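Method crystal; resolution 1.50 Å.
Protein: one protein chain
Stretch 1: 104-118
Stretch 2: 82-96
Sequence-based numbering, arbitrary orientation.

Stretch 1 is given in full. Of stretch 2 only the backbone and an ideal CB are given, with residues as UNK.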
ATOM      1  N   PHE A 104      -3.369   7.425  16.102  1.00 18.00           N
ATOM      2  CA  PHE A 104      -4.313   6.329  16.117  1.00 17.75           C
ATOM      3  C   PHE A 104      -3.772   5.151  15.339  1.00 17.62           C
ATOM      4  O   PHE A 104      -3.003   5.317  14.394  1.00 17.28           O
ATOM      5  CB  PHE A 104      -5.660   6.740  15.523  1.00 19.46           C
ATOM      6  CG  PHE A 104      -6.308   7.887  16.232  1.00 18.92           C
ATOM      7  CD1 PHE A 104      -7.150   7.664  17.308  1.00 26.15           C
ATOM      8  CD2 PHE A 104      -6.077   9.188  15.815  1.00 21.30           C
ATOM      9  CE1 PHE A 104      -7.750   8.722  17.964  1.00 27.11           C
ATOM     10  CE2 PHE A 104      -6.676  10.255  16.464  1.00 23.14           C
ATOM     11  CZ  PHE A 104      -7.515  10.020  17.543  1.00 23.05           C
ATOM     12  N   LEU A 105      -4.178   3.968  15.773  1.00 17.91           N
ATOM     13  CA  LEU A 105      -3.987   2.730  15.034  1.00 16.45           C
ATOM     14  C   LEU A 105      -5.363   2.238  14.649  1.00 17.64           C
ATOM     15  O   LEU A 105      -6.251   2.134  15.497  1.00 19.25           O
ATOM     16  CB  LEU A 105      -3.257   1.684  15.887  1.00 17.95           C
ATOM     17  CG  LEU A 105      -3.167   0.269  15.312  1.00 19.11           C
ATOM     18  CD1 LEU A 105      -2.378   0.252  14.009  1.00 18.34           C
ATOM     19  CD2 LEU A 105      -2.537  -0.668  16.339  1.00 23.61           C
ATOM     20  N   VAL A 106      -5.554   1.929  13.374  1.00 15.65           N
ATOM     21  CA  VAL A 106      -6.857   1.538  12.887  1.00 14.94           C
ATOM     22  C   VAL A 106      -6.781   0.178  12.207  1.00 17.66           C
ATOM     23  O   VAL A 106      -5.904  -0.060  11.371  1.00 17.53           O
ATOM     24  CB  VAL A 106      -7.417   2.588  11.901  1.00 17.26           C
ATOM     25  CG1 VAL A 106      -8.846   2.273  11.556  1.00 19.83           C
ATOM     26  CG2 VAL A 106      -7.307   4.004  12.498  1.00 16.90           C
ATOM     27  N   SER A 107      -7.680  -0.722  12.594  1.00 16.53           N
ATOM     28  CA  SER A 107      -7.748  -2.027  11.950  1.00 15.86           C
ATOM     29  C   SER A 107      -9.037  -2.163  11.145  1.00 15.94           C
ATOM     30  O   SER A 107     -10.081  -1.633  11.522  1.00 18.23           O
ATOM     31  CB  SER A 107      -7.629  -3.148  12.990  1.00 18.71           C
ATOM     32  OG  SER A 107      -8.663  -3.039  13.957  1.00 19.99           O
ATOM     33  N   GLY A 108      -8.956  -2.872  10.025  1.00 15.09           N
ATOM     34  CA  GLY A 108     -10.089  -3.024   9.138  1.00 15.77           C
ATOM     35  C   GLY A 108     -10.237  -4.462   8.722  1.00 17.84           C
ATOM     36  O   GLY A 108      -9.267  -5.089   8.311  1.00 17.31           O
ATOM     37  N   GLY A 109     -11.445  -4.997   8.840  1.00 17.37           N
ATOM     38  CA  GLY A 109     -11.623  -6.414   8.604  1.00 20.10           C
ATOM     39  C   GLY A 109     -12.493  -6.816   7.434  1.00 20.08           C
ATOM     40  O   GLY A 109     -13.218  -6.006   6.848  1.00 18.53           O
ATOM     41  N   MET A 110     -12.420  -8.104   7.107  1.00 18.97           N
ATOM     42  CA  MET A 110     -13.318  -8.734   6.157  1.00 18.36           C
ATOM     43  C   MET A 110     -14.726  -8.836   6.746  1.00 21.06           C
ATOM     44  O   MET A 110     -15.656  -9.282   6.078  1.00 25.16           O
ATOM     45  CB  MET A 110     -12.789 -10.119   5.780  1.00 18.89           C
ATOM     46  CG  MET A 110     -11.474 -10.071   5.013  1.00 22.97           C
ATOM     47  SD  MET A 110     -11.705  -9.288   3.410  1.00 38.51           S
ATOM     48  CE  MET A 110     -12.837 -10.451   2.655  1.00 31.05           C
ATOM     49  N   ASP A 111     -14.862  -8.415   7.998  1.00 24.51           N
ATOM     50  CA  ASP A 111     -16.160  -8.279   8.643  1.00 24.20           C
ATOM     51  C   ASP A 111     -16.716  -6.866   8.478  1.00 26.94           C
ATOM     52  O   ASP A 111     -17.816  -6.568   8.940  1.00 28.06           O
ATOM     53  CB  ASP A 111     -16.069  -8.639  10.134  1.00 24.45           C
ATOM     54  CG  ASP A 111     -14.957  -7.886  10.875  1.00 26.64           C
ATOM     55  OD1 ASP A 111     -14.317  -6.977  10.301  1.00 22.35           O
ATOM     56  OD2 ASP A 111     -14.730  -8.200  12.063  1.00 28.17           O
ATOM     57  N   GLY A 112     -15.953  -5.995   7.825  1.00 22.27           N
ATOM     58  CA  GLY A 112     -16.387  -4.626   7.612  1.00 20.94           C
ATOM     59  C   GLY A 112     -16.154  -3.720   8.807  1.00 23.10           C
ATOM     60  O   GLY A 112     -16.428  -2.516   8.753  1.00 20.41           O
ATOM     61  N   ARG A 113     -15.652  -4.285   9.902  1.00 20.26           N
ATOM     62  CA  ARG A 113     -15.393  -3.490  11.091  1.00 21.59           C
ATOM     63  C   ARG A 113     -14.136  -2.650  10.944  1.00 23.08           C
ATOM     64  O   ARG A 113     -13.085  -3.144  10.524  1.00 21.06           O
ATOM     65  CB  ARG A 113     -15.257  -4.379  12.327  1.00 25.12           C
ATOM     66  CG  ARG A 113     -16.495  -5.178  12.665  1.00 27.38           C
ATOM     67  CD  ARG A 113     -16.245  -6.044  13.892  1.00 30.15           C
ATOM     68  NE  ARG A 113     -17.048  -7.263  13.859  1.00 33.84           N
ATOM     69  CZ  ARG A 113     -18.261  -7.365  14.389  1.00 38.45           C
ATOM     70  NH1 ARG A 113     -18.809  -6.320  14.991  1.00 41.99           N
ATOM     71  NH2 ARG A 113     -18.928  -8.507  14.314  1.00 39.98           N
ATOM     72  N   MET A 114     -14.257  -1.375  11.291  1.00 21.51           N
ATOM     73  CA  MET A 114     -13.116  -0.494  11.436  1.00 19.60           C
ATOM     74  C   MET A 114     -12.946  -0.181  12.918  1.00 24.28           C
ATOM     75  O   MET A 114     -13.787   0.486  13.519  1.00 25.11           O
ATOM     76  CB  MET A 114     -13.302   0.792  10.623  1.00 19.99           C
ATOM     77  CG  MET A 114     -12.113   1.719  10.705  1.00 19.58           C
ATOM     78  SD  MET A 114     -12.288   3.295   9.819  1.00 22.65           S
ATOM     79  CE  MET A 114     -13.487   4.144  10.865  1.00 20.05           C
ATOM     80  N   ARG A 115     -11.873  -0.684  13.517  1.00 18.56           N
ATOM     81  CA  ARG A 115     -11.639  -0.461  14.940  1.00 19.30           C
ATOM     82  C   ARG A 115     -10.549   0.566  15.135  1.00 18.38           C
ATOM     83  O   ARG A 115      -9.466   0.466  14.549  1.00 19.08           O
ATOM     84  CB  ARG A 115     -11.288  -1.772  15.648  1.00 19.86           C
ATOM     85  CG  ARG A 115     -12.452  -2.744  15.625  1.00 20.99           C
ATOM     86  CD  ARG A 115     -12.139  -4.073  16.297  1.00 24.12           C
ATOM     87  NE  ARG A 115     -11.761  -3.935  17.699  1.00 27.91           N
ATOM     88  CZ  ARG A 115     -12.627  -3.882  18.707  1.00 27.60           C
ATOM     89  NH1 ARG A 115     -13.930  -3.929  18.467  1.00 29.67           N
ATOM     90  NH2 ARG A 115     -12.185  -3.773  19.953  1.00 26.14           N
ATOM     91  N   VAL A 116     -10.851   1.566  15.959  1.00 18.31           N
ATOM     92  CA  VAL A 116      -9.962   2.693  16.183  1.00 19.72           C
ATOM     93  C   VAL A 116      -9.351   2.672  17.584  1.00 22.23           C
ATOM     94  O   VAL A 116     -10.070   2.646  18.591  1.00 23.56           O
ATOM     95  CB  VAL A 116     -10.708   4.031  15.980  1.00 20.78           C
ATOM     96  CG1 VAL A 116      -9.797   5.205  16.291  1.00 23.26           C
ATOM     97  CG2 VAL A 116     -11.277   4.120  14.562  1.00 20.09           C
ATOM     98  N   TYR A 117      -8.024   2.687  17.635  1.00 21.64           N
ATOM     99  CA  TYR A 117      -7.271   2.675  18.883  1.00 20.97           C
ATOM    100  C   TYR A 117      -6.438   3.932  19.023  1.00 23.97           C
ATOM    101  O   TYR A 117      -5.724   4.315  18.091  1.00 21.34           O
ATOM    102  CB  TYR A 117      -6.344   1.452  18.953  1.00 21.34           C
ATOM    103  CG  TYR A 117      -7.049   0.112  18.901  1.00 22.37           C
ATOM    104  CD1 TYR A 117      -7.428  -0.456  17.689  1.00 23.11           C
ATOM    105  CD2 TYR A 117      -7.321  -0.595  20.064  1.00 25.27           C
ATOM    106  CE1 TYR A 117      -8.068  -1.676  17.634  1.00 22.73           C
ATOM    107  CE2 TYR A 117      -7.965  -1.814  20.021  1.00 24.43           C
ATOM    108  CZ  TYR A 117      -8.337  -2.352  18.810  1.00 26.88           C
ATOM    109  OH  TYR A 117      -8.979  -3.567  18.773  1.00 25.16           O
ATOM    110  N   ALA A 118      -6.511   4.574  20.184  1.00 24.64           N
ATOM    111  CA  ALA A 118      -5.621   5.684  20.474  1.00 24.97           C
ATOM    112  C   ALA A 118      -4.242   5.145  20.831  1.00 29.03           C
ATOM    113  O   ALA A 118      -4.125   4.144  21.539  1.00 32.61           O
ATOM    114  CB  ALA A 118      -6.180   6.541  21.606  1.00 28.14           C
ATOM    115  N   UNK A  82       3.386  -6.340  22.112  1.00 25.68           N
ATOM    116  CA  UNK A  82       3.114  -5.382  23.175  1.00 22.81           C
ATOM    117  C   UNK A  82       1.632  -5.027  23.242  1.00 25.21           C
ATOM    118  O   UNK A  82       1.190  -4.347  24.168  1.00 28.89           O
ATOM    119  CB  UNK A  82       3.948  -4.116  22.970  1.00 22.81           C
ATOM    120  N   UNK A  83       0.862  -5.498  22.266  1.00 24.27           N
ATOM    121  CA  UNK A  83      -0.581  -5.271  22.250  1.00 22.10           C
ATOM    122  C   UNK A  83      -1.257  -6.294  21.358  1.00 23.16           C
ATOM    123  O   UNK A  83      -0.658  -6.776  20.396  1.00 22.45           O
ATOM    124  CB  UNK A  83      -0.906  -3.853  21.776  1.00 22.10           C
ATOM    125  N   UNK A  84      -2.502  -6.626  21.686  1.00 25.29           N
ATOM    126  CA  UNK A  84      -3.289  -7.553  20.886  1.00 21.17           C
ATOM    127  C   UNK A  84      -4.538  -6.862  20.370  1.00 24.04           C
ATOM    128  O   UNK A  84      -5.226  -6.161  21.116  1.00 25.74           O
ATOM    129  CB  UNK A  84      -3.660  -8.795  21.699  1.00 21.17           C
ATOM    130  N   UNK A  85      -4.826  -7.057  19.089  1.00 23.09           N
ATOM    131  CA  UNK A  85      -6.005  -6.471  18.482  1.00 21.30           C
ATOM    132  C   UNK A  85      -7.105  -7.512  18.362  1.00 22.19           C
ATOM    133  O   UNK A  85      -7.043  -8.401  17.513  1.00 21.00           O
ATOM    134  CB  UNK A  85      -5.671  -5.882  17.110  1.00 21.30           C
ATOM    135  N   UNK A  86      -8.110  -7.398  19.230  1.00 24.37           N
ATOM    136  CA  UNK A  86      -9.242  -8.317  19.241  1.00 24.16           C
ATOM    137  C   UNK A  86     -10.524  -7.617  18.818  1.00 26.09           C
ATOM    138  O   UNK A  86     -10.606  -6.392  18.842  1.00 28.05           O
ATOM    139  CB  UNK A  86      -9.415  -8.933  20.631  1.00 24.16           C
ATOM    140  N   UNK A  87     -11.529  -8.394  18.438  1.00 24.18           N
ATOM    141  CA  UNK A  87     -12.819  -7.827  18.095  1.00 28.63           C
ATOM    142  C   UNK A  87     -13.254  -8.050  16.661  1.00 26.88           C
ATOM    143  O   UNK A  87     -14.416  -7.833  16.320  1.00 28.74           O
ATOM    144  CB  UNK A  87     -12.797  -6.323  18.377  1.00 28.63           C
ATOM    145  N   UNK A  88     -12.330  -8.468  15.803  1.00 21.49           N
ATOM    146  CA  UNK A  88     -12.701  -8.773  14.433  1.00 22.14           C
ATOM    147  C   UNK A  88     -13.183 -10.213  14.325  1.00 23.84           C
ATOM    148  O   UNK A  88     -12.511 -11.142  14.782  1.00 24.63           O
ATOM    149  CB  UNK A  88     -11.522  -8.529  13.489  1.00 22.14           C
ATOM    150  N   UNK A  89     -14.356 -10.384  13.721  1.00 22.47           N
ATOM    151  CA  UNK A  89     -14.993 -11.687  13.618  1.00 23.34           C
ATOM    152  C   UNK A  89     -14.667 -12.349  12.288  1.00 25.71           C
ATOM    153  O   UNK A  89     -15.138 -13.445  11.981  1.00 26.93           O
ATOM    154  CB  UNK A  89     -16.508 -11.555  13.786  1.00 23.34           C
ATOM    155  N   UNK A  90     -13.841 -11.670  11.499  1.00 23.49           N
ATOM    156  CA  UNK A  90     -13.329 -12.220  10.254  1.00 22.73           C
ATOM    157  C   UNK A  90     -11.947 -11.601  10.095  1.00 18.46           C
ATOM    158  O   UNK A  90     -11.577 -10.746  10.894  1.00 18.65           O
ATOM    159  CB  UNK A  90     -14.242 -11.926   9.062  1.00 22.73           C
ATOM    160  N   UNK A  91     -11.200 -12.032   9.086  1.00 19.12           N
ATOM    161  CA  UNK A  91      -9.792 -11.641   8.926  1.00 18.82           C
ATOM    162  C   UNK A  91      -9.538 -10.146   8.970  1.00 18.65           C
ATOM    163  O   UNK A  91     -10.285  -9.374   8.385  1.00 19.33           O
ATOM    164  CB  UNK A  91      -9.261 -12.186   7.598  1.00 18.82           C
ATOM    165  N   UNK A  92      -8.478  -9.741   9.655  1.00 17.61           N
ATOM    166  CA  UNK A  92      -8.005  -8.361   9.502  1.00 15.02           C
ATOM    167  C   UNK A  92      -7.323  -8.243   8.145  1.00 18.69           C
ATOM    168  O   UNK A  92      -6.423  -9.014   7.831  1.00 18.33           O
ATOM    169  CB  UNK A  92      -7.052  -7.966  10.632  1.00 15.02           C
ATOM    170  N   UNK A  93      -7.761  -7.271   7.348  1.00 16.82           N
ATOM    171  CA  UNK A  93      -7.321  -7.136   5.968  1.00 17.78           C
ATOM    172  C   UNK A  93      -6.560  -5.835   5.715  1.00 15.57           C
ATOM    173  O   UNK A  93      -5.897  -5.679   4.681  1.00 16.95           O
ATOM    174  CB  UNK A  93      -8.529  -7.217   5.032  1.00 17.78           C
ATOM    175  N   UNK A  94      -6.667  -4.909   6.662  1.00 14.49           N
ATOM    176  CA  UNK A  94      -6.070  -3.590   6.528  1.00 15.03           C
ATOM    177  C   UNK A  94      -5.677  -3.057   7.897  1.00 15.70           C
ATOM    178  O   UNK A  94      -6.398  -3.278   8.876  1.00 16.27           O
ATOM    179  CB  UNK A  94      -7.033  -2.626   5.831  1.00 15.03           C
ATOM    180  N   UNK A  95      -4.531  -2.383   7.952  1.00 15.33           N
ATOM    181  CA  UNK A  95      -4.038  -1.698   9.147  1.00 15.50           C
ATOM    182  C   UNK A  95      -3.405  -0.391   8.766  1.00 17.00           C
ATOM    183  O   UNK A  95      -2.715  -0.311   7.747  1.00 16.82           O
ATOM    184  CB  UNK A  95      -3.036  -2.567   9.910  1.00 15.50           C
ATOM    185  N   UNK A  96      -3.597   0.630   9.591  1.00 15.81           N
ATOM    186  CA  UNK A  96      -2.811   1.831   9.408  1.00 14.13           C
ATOM    187  C   UNK A  96      -2.629   2.599  10.713  1.00 15.28           C
ATOM    188  O   UNK A  96      -3.514   2.623  11.571  1.00 17.52           O
ATOM    189  CB  UNK A  96      -3.468   2.729   8.358  1.00 14.13           C
TER

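Position 82 lies beyond the reach of stretch 1, so nothing there selects a side chain; it is I82. At 83 the CA-to-CB bond points toward stretch 1, where the ring of Y117 lies within reach of a long side chain. A long apolar or aromatic group would suit, and F83 turns its edge to the face of Y117, ring centroids 5.5 Å apart and planes at 77°. Position 84 points away; it is E84.

At 85 the bond runs sideways, with the ideal CB 4.4 Å from Y117 OH and L105 within range of a longer chain. A medium-sized aliphatic such as valine, leucine or isoleucine would fit. I85 places CD1 4.1 Å from L105 CD2, and its CG2 lies 3.9 Å from Y117 CE1. Position 86 points away; it is D86.

Position 87 has phi/psi of 117/-14, which would jam a CB against the preceding carbonyl oxygen, and the ideal CB would also lie 2.5 Å from R115 CZ. Both point to glycine, and the CA of G87 lies over one face of the R115 guanidinium.

Position 88 starts sideways, but stretch 1 offers the D111 carboxylate and the S107 hydroxyl, well separated. A side chain with polar atoms at two edges could join them; asparagine or glutamine might reach one. H88 reaches both: ND1 donates to D111 OD1 (3.2 Å), while NE2 and S107 OG share a hydrogen bond of 2.8 Å. R115 CD packs over the ring face, 3.9 Å from the H88 ring centroid.

At 89 the ideal CB is 3.9 Å from R113 NH2, so a small acceptor such as serine, threonine or asparagine would serve. T89 OG1 accepts from R113 NH2 at 3.2 Å.

Position 90 points toward the turn at M110 and D111, favouring a short polar group. D90 OD1 accepts a hydrogen bond from the backbone N of 91 (2.7 Å). At 91 the ideal CB sits 4.0 Å from M110 CG, leaving room for a small residue. S91 is small enough; its backbone O, as any residue's would, accepts from M110 N at 2.8 Å.

Position 92 points sideways and suits an aliphatic, I92. At 93, facing M110, a medium polar or apolar chain would do; it is N93. Position 94 pairs with G108, which offers no side chain to pack against; alanine, serine or valine could be carried, and A94 takes a small one. At 95, beside S107 and L105, an aliphatic suits: L95 CD2 packs 3.6 Å from S107 CB. Position 96 pairs with V106, favouring a beta-branched residue, and T96 CG2 lies 4.2 Å from V106 CB.

Stretch 2 82-96: IFEIDGHTDSINALT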
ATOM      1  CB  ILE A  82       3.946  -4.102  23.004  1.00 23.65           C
ATOM      2  CG1 ILE A  82       3.504  -3.333  21.760  1.00 25.77           C
ATOM      3  CG2 ILE A  82       5.437  -4.435  22.946  1.00 23.87           C
ATOM      4  CD1 ILE A  82       4.308  -2.090  21.523  1.00 26.61           C
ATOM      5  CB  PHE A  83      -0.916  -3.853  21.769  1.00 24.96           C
ATOM      6  CG  PHE A  83      -2.363  -3.477  21.949  1.00 24.34           C
ATOM      7  CD1 PHE A  83      -2.894  -3.305  23.220  1.00 27.59           C
ATOM      8  CD2 PHE A  83      -3.190  -3.285  20.849  1.00 25.73           C
ATOM      9  CE1 PHE A  83      -4.223  -2.952  23.393  1.00 29.32           C
ATOM     10  CE2 PHE A  83      -4.520  -2.931  21.013  1.00 24.13           C
ATOM     11  CZ  PHE A  83      -5.038  -2.766  22.291  1.00 29.13           C
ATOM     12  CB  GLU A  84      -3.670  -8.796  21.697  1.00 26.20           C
ATOM     13  CG  GLU A  84      -2.480  -9.649  22.091  1.00 28.80           C
ATOM     14  CD  GLU A  84      -2.887 -10.986  22.685  1.00 31.22           C
ATOM     15  OE1 GLU A  84      -3.995 -11.468  22.377  1.00 32.55           O
ATOM     16  OE2 GLU A  84      -2.078 -11.558  23.443  1.00 40.96           O
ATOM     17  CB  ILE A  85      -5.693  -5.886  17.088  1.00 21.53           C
ATOM     18  CG1 ILE A  85      -4.571  -4.850  17.183  1.00 25.96           C
ATOM     19  CG2 ILE A  85      -6.956  -5.281  16.476  1.00 25.60           C
ATOM     20  CD1 ILE A  85      -4.024  -4.434  15.818  1.00 27.05           C
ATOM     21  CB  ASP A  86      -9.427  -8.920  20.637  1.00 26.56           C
ATOM     22  CG  ASP A  86      -8.246  -9.772  21.069  1.00 29.65           C
ATOM     23  OD1 ASP A  86      -7.794 -10.610  20.267  1.00 30.19           O
ATOM     24  OD2 ASP A  86      -7.773  -9.600  22.211  1.00 34.96           O
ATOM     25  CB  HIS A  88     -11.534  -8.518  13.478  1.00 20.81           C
ATOM     26  CG  HIS A  88     -11.235  -7.067  13.273  1.00 22.26           C
ATOM     27  ND1 HIS A  88     -11.935  -6.284  12.373  1.00 22.33           N
ATOM     28  CD2 HIS A  88     -10.316  -6.256  13.842  1.00 19.39           C
ATOM     29  CE1 HIS A  88     -11.459  -5.056  12.409  1.00 18.96           C
ATOM     30  NE2 HIS A  88     -10.474  -5.007  13.286  1.00 19.11           N
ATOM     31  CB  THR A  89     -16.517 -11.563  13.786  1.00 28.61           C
ATOM     32  OG1 THR A  89     -17.027 -10.597  12.859  1.00 26.50           O
ATOM     33  CG2 THR A  89     -16.850 -11.113  15.204  1.00 31.12           C
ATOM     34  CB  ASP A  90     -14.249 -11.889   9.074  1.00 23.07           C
ATOM     35  CG  ASP A  90     -14.080 -12.842   7.902  1.00 23.29           C
ATOM     36  OD1 ASP A  90     -13.066 -13.569   7.837  1.00 23.99           O
ATOM     37  OD2 ASP A  90     -14.970 -12.852   7.023  1.00 27.68           O
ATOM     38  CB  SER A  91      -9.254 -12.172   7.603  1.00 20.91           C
ATOM     39  OG  SER A  91      -9.491 -13.566   7.495  1.00 25.69           O
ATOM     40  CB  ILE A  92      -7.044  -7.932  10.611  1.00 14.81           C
ATOM     41  CG1 ILE A  92      -7.761  -7.953  11.969  1.00 19.17           C
ATOM     42  CG2 ILE A  92      -6.489  -6.532  10.300  1.00 16.68           C
ATOM     43  CD1 ILE A  92      -6.916  -7.501  13.149  1.00 19.57           C
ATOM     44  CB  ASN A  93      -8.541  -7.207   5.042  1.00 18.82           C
ATOM     45  CG  ASN A  93      -8.167  -7.512   3.612  1.00 27.74           C
ATOM     46  OD1 ASN A  93      -7.329  -8.372   3.346  1.00 28.20           O
ATOM     47  ND2 ASN A  93      -8.790  -6.807   2.680  1.00 28.04           N
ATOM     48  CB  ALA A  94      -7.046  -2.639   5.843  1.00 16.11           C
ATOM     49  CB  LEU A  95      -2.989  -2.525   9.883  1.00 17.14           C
ATOM     50  CG  LEU A  95      -3.498  -3.746  10.631  1.00 16.64           C
ATOM     51  CD1 LEU A  95      -2.309  -4.666  10.887  1.00 16.88           C
ATOM     52  CD2 LEU A  95      -4.155  -3.328  11.939  1.00 15.77           C
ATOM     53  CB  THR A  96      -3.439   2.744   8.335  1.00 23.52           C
ATOM     54  OG1 THR A  96      -2.500   3.767   7.962  1.00 22.71           O
ATOM     55  CG2 THR A  96      -4.693   3.368   8.847  1.00 23.05           C
TER
HETATM   56  O   HOH W   1      -8.324  -5.097  20.925  1.00 30.57           O
HETATM   57  O   HOH W   2     -17.345 -11.657   7.579  1.00 35.52           O
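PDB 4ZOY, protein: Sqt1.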